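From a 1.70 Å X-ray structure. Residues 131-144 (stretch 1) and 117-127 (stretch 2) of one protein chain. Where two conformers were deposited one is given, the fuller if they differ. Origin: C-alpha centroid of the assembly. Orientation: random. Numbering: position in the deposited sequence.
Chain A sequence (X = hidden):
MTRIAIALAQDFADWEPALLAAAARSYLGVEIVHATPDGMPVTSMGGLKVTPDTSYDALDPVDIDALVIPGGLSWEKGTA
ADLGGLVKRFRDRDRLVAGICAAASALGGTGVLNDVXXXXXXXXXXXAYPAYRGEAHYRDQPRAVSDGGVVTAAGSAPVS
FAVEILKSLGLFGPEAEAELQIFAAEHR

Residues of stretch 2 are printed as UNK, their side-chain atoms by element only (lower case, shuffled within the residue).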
ATOM      1  N   ALA A 131      25.433  -5.821  15.317  1.00 19.86           N
ATOM      2  CA  ALA A 131      25.568  -7.159  14.734  1.00 19.66           C
ATOM      3  C   ALA A 131      25.717  -7.154  13.215  1.00 19.58           C
ATOM      4  O   ALA A 131      26.015  -8.194  12.634  1.00 20.53           O
ATOM      5  CB  ALA A 131      24.360  -8.101  15.184  1.00 20.03           C
ATOM      6  N   TYR A 132      25.456  -6.002  12.573  1.00 17.52           N
ATOM      7  CA  TYR A 132      25.538  -5.958  11.112  1.00 17.85           C
ATOM      8  C   TYR A 132      26.999  -5.923  10.709  1.00 19.86           C
ATOM      9  O   TYR A 132      27.700  -4.966  11.002  1.00 21.07           O
ATOM     10  CB  TYR A 132      24.858  -4.694  10.623  1.00 16.82           C
ATOM     11  CG  TYR A 132      25.088  -4.445   9.164  1.00 16.40           C
ATOM     12  CD1 TYR A 132      24.465  -5.239   8.201  1.00 18.55           C
ATOM     13  CD2 TYR A 132      25.899  -3.370   8.753  1.00 16.71           C
ATOM     14  CE1 TYR A 132      24.662  -4.984   6.825  1.00 16.04           C
ATOM     15  CE2 TYR A 132      26.113  -3.077   7.388  1.00 16.13           C
ATOM     16  CZ  TYR A 132      25.490  -3.889   6.424  1.00 17.51           C
ATOM     17  OH  TYR A 132      25.697  -3.569   5.098  1.00 16.65           O
ATOM     18  N   ARG A 133      27.457  -6.996  10.077  1.00 21.56           N
ATOM     19  CA  ARG A 133      28.845  -7.092   9.608  1.00 23.15           C
ATOM     20  C   ARG A 133      28.914  -7.242   8.087  1.00 22.54           C
ATOM     21  O   ARG A 133      29.954  -7.695   7.533  1.00 25.50           O
ATOM     22  CB  ARG A 133      29.565  -8.256  10.334  1.00 25.61           C
ATOM     23  CG  ARG A 133      29.502  -8.193  11.891  1.00 29.79           C
ATOM     24  CD  ARG A 133      30.197  -6.926  12.399  1.00 37.18           C
ATOM     25  NE  ARG A 133      31.587  -6.909  11.930  1.00 45.74           N
ATOM     26  CZ  ARG A 133      32.331  -5.819  11.701  1.00 49.35           C
ATOM     27  NH1 ARG A 133      31.851  -4.590  11.902  1.00 48.17           N
ATOM     28  NH2 ARG A 133      33.582  -5.972  11.277  1.00 52.38           N
ATOM     29  N   GLY A 134      27.849  -6.816   7.404  1.00 21.11           N
ATOM     30  CA  GLY A 134      27.723  -6.992   5.943  1.00 20.14           C
ATOM     31  C   GLY A 134      28.147  -5.800   5.064  1.00 19.93           C
ATOM     32  O   GLY A 134      27.850  -5.793   3.864  1.00 19.90           O
ATOM     33  N   GLU A 135      28.814  -4.787   5.631  1.00 19.40           N
ATOM     34  CA  GLU A 135      29.097  -3.564   4.866  1.00 21.61           C
ATOM     35  C   GLU A 135      29.714  -3.834   3.486  1.00 20.86           C
ATOM     36  O   GLU A 135      29.382  -3.154   2.524  1.00 19.39           O
ATOM     37  CB  GLU A 135      30.008  -2.609   5.678  1.00 22.99           C
ATOM     38  CG  GLU A 135      30.332  -1.339   4.936  1.00 25.17           C
ATOM     39  CD  GLU A 135      31.104  -0.299   5.778  1.00 27.13           C
ATOM     40  OE1 GLU A 135      31.163  -0.447   7.032  1.00 28.91           O
ATOM     41  OE2 GLU A 135      31.616   0.669   5.138  1.00 30.16           O
ATOM     42  N   ALA A 136      30.612  -4.826   3.378  1.00 21.93           N
ATOM     43  CA  ALA A 136      31.286  -5.123   2.086  1.00 22.67           C
ATOM     44  C   ALA A 136      30.316  -5.494   0.972  1.00 23.00           C
ATOM     45  O   ALA A 136      30.617  -5.303  -0.224  1.00 23.59           O
ATOM     46  CB  ALA A 136      32.374  -6.221   2.264  1.00 24.56           C
ATOM     47  N   HIS A 137      29.125  -5.955   1.365  1.00 21.43           N
ATOM     48  CA  HIS A 137      28.123  -6.464   0.408  1.00 21.44           C
ATOM     49  C   HIS A 137      26.972  -5.522   0.166  1.00 19.73           C
ATOM     50  O   HIS A 137      26.082  -5.858  -0.618  1.00 19.65           O
ATOM     51  CB  HIS A 137      27.553  -7.799   0.908  1.00 21.39           C
ATOM     52  CG  HIS A 137      28.622  -8.823   1.044  1.00 23.01           C
ATOM     53  ND1 HIS A 137      28.964  -9.384   2.242  1.00 28.25           N
ATOM     54  CD2 HIS A 137      29.483  -9.314   0.127  1.00 25.65           C
ATOM     55  CE1 HIS A 137      29.978 -10.214   2.061  1.00 26.66           C
ATOM     56  NE2 HIS A 137      30.312 -10.188   0.785  1.00 33.28           N
ATOM     57  N   TYR A 138      26.986  -4.374   0.848  1.00 18.82           N
ATOM     58  CA  TYR A 138      25.897  -3.387   0.696  1.00 17.89           C
ATOM     59  C   TYR A 138      25.953  -2.771  -0.723  1.00 19.23           C
ATOM     60  O   TYR A 138      27.019  -2.306  -1.206  1.00 18.95           O
ATOM     61  CB  TYR A 138      26.076  -2.252   1.740  1.00 17.73           C
ATOM     62  CG  TYR A 138      24.875  -1.341   1.778  1.00 16.57           C
ATOM     63  CD1 TYR A 138      23.825  -1.590   2.691  1.00 16.74           C
ATOM     64  CD2 TYR A 138      24.735  -0.289   0.846  1.00 16.63           C
ATOM     65  CE1 TYR A 138      22.676  -0.789   2.711  1.00 15.97           C
ATOM     66  CE2 TYR A 138      23.571   0.564   0.872  1.00 15.88           C
ATOM     67  CZ  TYR A 138      22.550   0.274   1.800  1.00 17.08           C
ATOM     68  OH  TYR A 138      21.395   1.037   1.833  1.00 16.25           O
ATOM     69  N   ARG A 139      24.806  -2.777  -1.371  1.00 17.02           N
ATOM     70  CA  ARG A 139      24.623  -2.176  -2.713  1.00 18.47           C
ATOM     71  C   ARG A 139      23.832  -0.886  -2.612  1.00 18.92           C
ATOM     72  O   ARG A 139      22.644  -0.889  -2.274  1.00 18.24           O
ATOM     73  CB  ARG A 139      23.935  -3.157  -3.641  1.00 18.86           C
ATOM     74  CG  ARG A 139      24.795  -4.354  -3.849  1.00 21.97           C
ATOM     75  CD  ARG A 139      24.350  -5.195  -5.012  1.00 28.24           C
ATOM     76  NE  ARG A 139      25.342  -6.274  -5.130  1.00 32.13           N
ATOM     77  CZ  ARG A 139      25.155  -7.415  -5.798  1.00 36.46           C
ATOM     78  NH1 ARG A 139      23.998  -7.655  -6.424  1.00 38.52           N
ATOM     79  NH2 ARG A 139      26.130  -8.329  -5.818  1.00 38.28           N
ATOM     80  N   ASP A 140      24.502   0.231  -2.894  1.00 19.64           N
ATOM     81  CA  ASP A 140      23.813   1.522  -2.846  1.00 21.31           C
ATOM     82  C   ASP A 140      23.159   1.750  -4.229  1.00 21.59           C
ATOM     83  O   ASP A 140      23.778   2.306  -5.145  1.00 22.00           O
ATOM     84  CB  ASP A 140      24.809   2.642  -2.492  1.00 24.32           C
ATOM     85  CG  ASP A 140      24.137   3.997  -2.346  1.00 29.11           C
ATOM     86  OD1 ASP A 140      22.926   4.063  -2.014  1.00 28.08           O
ATOM     87  OD2 ASP A 140      24.849   5.024  -2.567  1.00 33.18           O
ATOM     88  N   GLN A 141      21.932   1.271  -4.379  1.00 19.82           N
ATOM     89  CA  GLN A 141      21.186   1.341  -5.656  1.00 20.46           C
ATOM     90  C   GLN A 141      19.707   1.498  -5.303  1.00 19.28           C
ATOM     91  O   GLN A 141      19.335   1.149  -4.165  1.00 19.13           O
ATOM     92  CB  GLN A 141      21.361   0.032  -6.438  1.00 20.72           C
ATOM     93  CG  GLN A 141      20.804  -1.261  -5.678  1.00 21.60           C
ATOM     94  CD  GLN A 141      20.952  -2.524  -6.486  1.00 23.33           C
ATOM     95  OE1 GLN A 141      22.069  -2.847  -6.968  1.00 25.68           O
ATOM     96  NE2 GLN A 141      19.832  -3.244  -6.689  1.00 20.75           N
ATOM     97  N   PRO A 142      18.874   2.028  -6.230  1.00 17.56           N
ATOM     98  CA  PRO A 142      17.467   2.254  -5.860  1.00 15.89           C
ATOM     99  C   PRO A 142      16.591   1.009  -5.792  1.00 15.73           C
ATOM    100  O   PRO A 142      15.565   1.042  -5.107  1.00 16.57           O
ATOM    101  CB  PRO A 142      16.930   3.211  -6.950  1.00 16.88           C
ATOM    102  CG  PRO A 142      17.878   2.982  -8.134  1.00 18.00           C
ATOM    103  CD  PRO A 142      19.200   2.575  -7.568  1.00 17.61           C
ATOM    104  N   ARG A 143      16.950  -0.044  -6.516  1.00 17.26           N
ATOM    105  CA  ARG A 143      16.026  -1.219  -6.596  1.00 16.37           C
ATOM    106  C   ARG A 143      16.385  -2.269  -5.550  1.00 16.34           C
ATOM    107  O   ARG A 143      17.537  -2.368  -5.102  1.00 16.41           O
ATOM    108  CB  ARG A 143      16.028  -1.850  -7.989  1.00 16.99           C
ATOM    109  CG  ARG A 143      15.454  -0.875  -9.074  1.00 19.06           C
ATOM    110  CD  ARG A 143      15.573  -1.541 -10.406  1.00 23.59           C
ATOM    111  NE  ARG A 143      15.197  -0.601 -11.448  1.00 29.17           N
ATOM    112  CZ  ARG A 143      14.610  -0.956 -12.580  1.00 37.50           C
ATOM    113  NH1 ARG A 143      14.346  -2.244 -12.811  1.00 40.03           N
ATOM    114  NH2 ARG A 143      14.277  -0.021 -13.468  1.00 38.20           N
ATOM    115  N   ALA A 144      15.386  -3.094  -5.193  1.00 14.69           N
ATOM    116  CA  ALA A 144      15.592  -4.222  -4.270  1.00 14.74           C
ATOM    117  C   ALA A 144      16.726  -5.133  -4.715  1.00 14.33           C
ATOM    118  O   ALA A 144      17.010  -5.280  -5.951  1.00 16.02           O
ATOM    119  CB  ALA A 144      14.320  -5.068  -4.190  1.00 14.88           C
ATOM    120  N   UNK A 117      24.624 -10.238  -0.686  1.00 18.13           N
ATOM    121  CA  UNK A 117      24.411  -8.915  -1.270  1.00 17.06           C
ATOM    122  C   UNK A 117      23.046  -8.419  -0.768  1.00 16.47           C
ATOM    123  O   UNK A 117      22.102  -9.216  -0.618  1.00 16.38           O
ATOM    124  c   UNK A 117      24.451  -8.981  -2.801  1.00 19.70           C
ATOM    125  N   UNK A 118      22.961  -7.115  -0.485  1.00 14.68           N
ATOM    126  CA  UNK A 118      21.712  -6.548   0.091  1.00 14.85           C
ATOM    127  C   UNK A 118      21.729  -5.028  -0.070  1.00 14.39           C
ATOM    128  O   UNK A 118      22.726  -4.450  -0.503  1.00 15.35           O
ATOM    129  n   UNK A 118      24.274  -5.098   3.430  1.00 16.46           N
ATOM    130  c   UNK A 118      21.630  -6.878   1.576  1.00 13.97           C
ATOM    131  n   UNK A 118      23.963  -7.051   2.579  1.00 17.10           N
ATOM    132  c   UNK A 118      22.798  -6.337   2.366  1.00 13.27           C
ATOM    133  c   UNK A 118      24.838  -6.283   3.216  1.00 17.28           C
ATOM    134  c   UNK A 118      22.986  -5.122   2.929  1.00 15.18           C
ATOM    135  N   UNK A 119      20.601  -4.397   0.261  1.00 14.02           N
ATOM    136  CA  UNK A 119      20.539  -2.958   0.295  1.00 14.09           C
ATOM    137  C   UNK A 119      19.624  -2.582   1.485  1.00 13.54           C
ATOM    138  O   UNK A 119      19.365  -3.417   2.386  1.00 14.28           O
ATOM    139  o   UNK A 119      20.239  -0.931  -1.078  1.00 14.87           O
ATOM    140  c   UNK A 119      20.054  -2.365  -1.049  1.00 14.56           C
ATOM    141  c   UNK A 119      18.568  -2.756  -1.333  1.00 14.55           C
ATOM    142  N   UNK A 120      19.242  -1.312   1.525  1.00 13.31           N
ATOM    143  CA  UNK A 120      18.473  -0.807   2.692  1.00 13.75           C
ATOM    144  C   UNK A 120      18.138   0.640   2.404  1.00 13.35           C
ATOM    145  O   UNK A 120      18.323   1.162   1.255  1.00 13.41           O
ATOM    146  N   UNK A 121      17.683   1.340   3.433  1.00 13.15           N
ATOM    147  CA  UNK A 121      17.426   2.777   3.238  1.00 14.01           C
ATOM    148  C   UNK A 121      18.719   3.552   3.068  1.00 15.01           C
ATOM    149  O   UNK A 121      18.738   4.572   2.335  1.00 16.63           O
ATOM    150  n   UNK A 121      14.604   2.863   5.639  1.00 17.33           N
ATOM    151  c   UNK A 121      16.667   3.329   4.438  1.00 15.05           C
ATOM    152  c   UNK A 121      15.220   2.906   4.430  1.00 16.79           C
ATOM    153  o   UNK A 121      14.657   2.603   3.364  1.00 15.56           O
ATOM    154  N   UNK A 122      19.760   3.083   3.754  1.00 15.40           N
ATOM    155  CA  UNK A 122      21.118   3.645   3.673  1.00 15.98           C
ATOM    156  C   UNK A 122      22.082   2.689   4.376  1.00 16.51           C
ATOM    157  O   UNK A 122      21.660   1.951   5.309  1.00 15.34           O
ATOM    158  c   UNK A 122      21.151   4.988   4.420  1.00 18.39           C
ATOM    159  N   UNK A 123      23.356   2.744   3.985  1.00 16.19           N
ATOM    160  CA  UNK A 123      24.340   1.889   4.666  1.00 15.37           C
ATOM    161  C   UNK A 123      24.355   2.250   6.177  1.00 15.95           C
ATOM    162  O   UNK A 123      24.444   1.368   7.040  1.00 15.89           O
ATOM    163  c   UNK A 123      28.168   1.673   3.967  1.00 19.93           C
ATOM    164  c   UNK A 123      26.697  -0.106   4.916  1.00 18.05           C
ATOM    165  c   UNK A 123      26.904   1.364   4.777  1.00 17.90           C
ATOM    166  c   UNK A 123      25.746   2.089   4.077  1.00 16.22           C
ATOM    167  N   UNK A 124      24.238   3.553   6.479  1.00 17.48           N
ATOM    168  CA  UNK A 124      24.330   4.000   7.902  1.00 17.07           C
ATOM    169  C   UNK A 124      23.152   3.447   8.744  1.00 17.07           C
ATOM    170  O   UNK A 124      23.302   3.185   9.964  1.00 17.22           O
ATOM    171  c   UNK A 124      24.349   5.509   7.976  1.00 18.75           C
ATOM    172  N   UNK A 125      21.988   3.265   8.106  1.00 16.07           N
ATOM    173  CA  UNK A 125      20.831   2.614   8.747  0.50 14.75           C
ATOM    174  C   UNK A 125      21.173   1.196   9.196  1.00 15.14           C
ATOM    175  O   UNK A 125      20.827   0.802  10.319  1.00 15.15           O
ATOM    176  o   UNK A 125      19.244   3.954   7.497  0.50 10.94           O
ATOM    177  c   UNK A 125      19.598   2.626   7.837  0.50 15.04           C
ATOM    178  N   UNK A 126      21.886   0.443   8.347  1.00 14.37           N
ATOM    179  CA  UNK A 126      22.294  -0.911   8.743  1.00 14.41           C
ATOM    180  C   UNK A 126      23.356  -0.878   9.847  1.00 15.44           C
ATOM    181  O   UNK A 126      23.340  -1.672  10.785  1.00 15.85           O
ATOM    182  c   UNK A 126      21.747  -2.967   5.497  1.00 16.26           C
ATOM    183  c   UNK A 126      19.665  -2.273   5.727  1.00 15.98           C
ATOM    184  n   UNK A 126      20.402  -1.701   6.677  1.00 16.41           N
ATOM    185  c   UNK A 126      21.708  -2.141   6.577  1.00 14.69           C
ATOM    186  n   UNK A 126      20.468  -3.022   4.972  1.00 15.29           N
ATOM    187  c   UNK A 126      22.816  -1.685   7.513  1.00 14.14           C
ATOM    188  N   UNK A 127      24.275   0.065   9.718  1.00 14.76           N
ATOM    189  CA  UNK A 127      25.419   0.179  10.642  1.00 16.64           C
ATOM    190  C   UNK A 127      24.980   0.582  12.041  1.00 15.75           C
ATOM    191  O   UNK A 127      25.771   0.429  13.000  1.00 19.92           O
ATOM    192  n   UNK A 127      30.349   0.547   9.520  1.00 34.10           N
ATOM    193  c   UNK A 127      26.511   1.140  10.068  1.00 17.04           C
ATOM    194  c   UNK A 127      28.358   1.347   8.244  1.00 20.62           C
ATOM    195  c   UNK A 127      27.239   0.477   8.862  1.00 18.63           C
ATOM    196  c   UNK A 127      29.452   1.685   9.233  1.00 28.65           C
TER
HETATM  197  O   HOH W   1      18.220   0.804  -1.799  1.00 19.92           O

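Position 117 has one side-chain carbon and nothing beyond it. The CB of position 117 lies 3.5 Å from CZ of Arg 139, over one face of the guanidinium. It is Ala 117.

Position 118 has one carbon, then a five-membered ring of three carbons and two nitrogens. A ring nitrogen approaches OH of Tyr 132, and CA of Tyr 138 lies over the ring face. It is His 118. Its NE2 and Tyr 132 OH are hydrogen-bonded at 2.7 Å; either could be the donor. Gly 134 has no side chain, and a CB there would clash with CE1 of His 118.

Position 119 has a CB carrying one oxygen and one carbon. The oxygen approaches O of Arg 139. It is Thr 119. OG1 donates to Arg 139 O at 2.7 Å and accepts a hydrogen bond from the water at 2.8 Å. That water also donates to Gln 141 O.

Position 120 has no side-chain atoms. Its backbone O lies 3.1 Å from Tyr 138 OH. It is Gly 120.

Position 121 has two carbons, the second carrying one oxygen and one nitrogen. The CA-to-CB bond points away from stretch 1, and the amide is hydrogen-bonded elsewhere in the structure. It is Asn 121.

Position 122 has a single carbon, its CA-to-CB bond pointing away from stretch 1. It is Ala 122, at the N-cap position of the helix.

Position 123 has four carbons, forked at the second. They cover one face of the Tyr 138 ring and reach OH of Tyr 132. It is Leu 123. Its CD1 is 3.8 Å from CG of Tyr 138 and 3.6 Å from OH of Tyr 132.

Position 124 has one carbon and no contact with stretch 1. It is Ala 124.

Position 125 has one carbon and one oxygen, and is equally clear of stretch 1. It is Ser 125.

Position 126 has one carbon and a ring of three carbons and two nitrogens. CB packs over the face of Tyr 132, while the edge of Tyr 138 meets the ring face. It is His 126. NE2 donates to Thr 119 O at 2.8 Å.

Position 127 has four carbons in a row ending in nitrogen. The nitrogen meets OE1 of Glu 135. It is Lys 127. NZ forms a salt bridge with Glu 135 OE1 at 2.8 Å.

The contact combines backbone pairing with aromatic packing. A single beta bridge joins Tyr 138 and His 118. Arg 139 N donates to His 118 O at 2.8 Å; the bond from His 118 N to His 137 O, 3.4 Å, is weak. Tyr 138 fits between Thr 119 and Leu 123, which cover opposite faces of its ring.

Stretch 2 117-127: AHTGNALASHK
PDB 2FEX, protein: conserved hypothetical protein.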